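Local coordinates for protein structure-specific endonuclease subunit slx4 (Schizosaccharomyces pombe, PDB 4ZDT) that serves as the regulatory subunit of the slx1-slx4 structure-specific endonuclease, which cuts branched DNA structures arising during DNA repair and recombination, at residues L41-R45 with K46-V50. Sequence-based numbering, arbitrary orientation.
Sequences LWLKR and KNLNV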
# COMPACT_ATOMS: atom_id res chain seq x y z
N LEU B 41 -2.77 7.08 16.80
CA LEU B 41 -1.75 6.74 17.80
C LEU B 41 -0.51 6.13 17.17
O LEU B 41 0.63 6.46 17.54
CB LEU B 41 -2.34 5.79 18.86
CG LEU B 41 -3.45 6.35 19.75
CD1 LEU B 41 -4.35 5.23 20.31
CD2 LEU B 41 -2.85 7.17 20.88
N TRP B 42 -0.72 5.26 16.17
CA TRP B 42 0.38 4.67 15.41
C TRP B 42 1.21 5.78 14.76
O TRP B 42 2.44 5.78 14.85
CB TRP B 42 -0.17 3.70 14.36
CG TRP B 42 0.84 2.89 13.53
CD1 TRP B 42 1.36 1.66 13.85
CD2 TRP B 42 1.37 3.22 12.24
NE1 TRP B 42 2.21 1.22 12.85
CE2 TRP B 42 2.23 2.16 11.85
CE3 TRP B 42 1.20 4.32 11.37
CZ2 TRP B 42 2.92 2.16 10.63
CZ3 TRP B 42 1.90 4.32 10.15
CH2 TRP B 42 2.75 3.24 9.80
N LEU B 43 0.54 6.73 14.12
CA LEU B 43 1.25 7.87 13.54
C LEU B 43 2.01 8.67 14.59
O LEU B 43 3.13 9.09 14.36
CB LEU B 43 0.28 8.79 12.77
CG LEU B 43 -0.33 8.15 11.52
CD1 LEU B 43 -1.51 8.97 11.00
CD2 LEU B 43 0.78 7.94 10.45
N LYS B 44 1.38 8.89 15.74
CA LYS B 44 2.02 9.67 16.81
C LYS B 44 3.35 9.04 17.23
O LYS B 44 4.37 9.73 17.36
CB LYS B 44 1.06 9.82 17.99
CG LYS B 44 1.58 10.70 19.13
CD LYS B 44 0.54 10.77 20.24
CE LYS B 44 1.16 11.36 21.52
NZ LYS B 44 0.10 11.54 22.56
N ARG B 45 3.35 7.71 17.41
CA ARG B 45 4.58 6.94 17.69
C ARG B 45 5.64 7.08 16.60
O ARG B 45 6.82 6.85 16.86
CB ARG B 45 4.26 5.45 17.90
CG ARG B 45 3.59 5.13 19.23
CD ARG B 45 3.49 3.60 19.48
NE ARG B 45 2.19 3.05 19.09
CZ ARG B 45 1.99 2.13 18.14
NH1 ARG B 45 3.01 1.63 17.44
NH2 ARG B 45 0.76 1.72 17.89
N LYS B 46 5.22 7.45 15.38
CA LYS B 46 6.18 7.65 14.29
C LYS B 46 6.55 9.12 14.11
O LYS B 46 6.93 9.53 13.02
CB LYS B 46 5.62 7.12 12.96
CG LYS B 46 5.02 5.71 12.96
CD LYS B 46 6.06 4.65 13.24
CE LYS B 46 5.47 3.26 13.09
NZ LYS B 46 4.57 2.88 14.20
N ASN B 47 6.41 9.91 15.18
CA ASN B 47 6.69 11.35 15.14
C ASN B 47 5.77 12.11 14.16
O ASN B 47 6.22 13.02 13.47
CB ASN B 47 8.16 11.61 14.75
CG ASN B 47 9.09 11.73 15.95
OD1 ASN B 47 8.65 11.73 17.10
ND2 ASN B 47 10.39 11.84 15.68
N LEU B 48 4.50 11.72 14.08
CA LEU B 48 3.54 12.45 13.22
C LEU B 48 2.22 12.73 13.92
O LEU B 48 1.40 11.83 14.09
CB LEU B 48 3.28 11.70 11.89
CG LEU B 48 2.42 12.51 10.88
CD1 LEU B 48 3.24 13.62 10.28
CD2 LEU B 48 1.86 11.64 9.77
N ASN B 49 2.01 14.00 14.30
CA ASN B 49 0.75 14.42 14.96
C ASN B 49 -0.24 14.98 13.95
O ASN B 49 0.01 16.05 13.38
CB ASN B 49 1.01 15.50 16.03
CG ASN B 49 2.11 15.11 17.01
OD1 ASN B 49 3.09 15.86 17.19
ND2 ASN B 49 1.94 13.97 17.64
N VAL B 50 -1.35 14.26 13.76
CA VAL B 50 -2.43 14.69 12.88
C VAL B 50 -3.78 14.42 13.52
O VAL B 50 -3.92 13.51 14.35
CB VAL B 50 -2.36 14.00 11.50
CG1 VAL B 50 -1.09 14.41 10.77
CG2 VAL B 50 -2.44 12.46 11.64
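Leu43 and Leu48 are joined through their backbones where helix 36-45 of the Slx4 C-terminal domain closes in a Schellman motif, with Asn47 as its C-prime residue. The amide N of Leu48 reaches back to Leu43 O (3.0 Å), and inside this loop Asn47 N bonds to Lys44 O, also at 3.0 Å. The positive phi of Asn47 (62°) turns the chain out of the helix, so that the successive amides Asn47 N and Leu48 N both point back to it. Leu43 O is gripped twice, since Lys46 N also donates to it (2.8 Å), from the other face of its carbonyl plane; the bond from Lys46 N to Trp42 O is weak.

Beyond the turn the chain runs on toward helix 52-62, and its apolar side chains return to the helix. Leu43 and Leu48 lie side by side with their CD2 methyls in contact, while CD1 of Leu43 meets CG2 of Val50 at 3.7 Å. Val15 of helix 3-18 touches both leucines, and Ile55 of helix 52-62 touches Leu43 and Val50, so the loop is packed against two further helices.

Beside this apolar cluster, Lys46 folds over the indole of Trp42, and Val15 touches both residues as well. Bends at chi2 (-66°) and chi4 bring Lys46 NZ above the five-membered ring of Trp42 in a cation-pi contact, 3.3 Å from its centroid. The ring's NE1 is itself hydrogen-bonded to Asp21 OD2. Arg45 NH1 comes within 3.8 Å of Lys46 NZ, a pair of like charges. A leucine in place of Trp42 would probably deprive the lysine ammonium of its aromatic seat and Asp21 of its indole donor. Next to the ammonium, the CE methylene of Lys46 makes a CH-pi contact over the face of the six-membered ring of Trp42, 4.0 Å from its centroid.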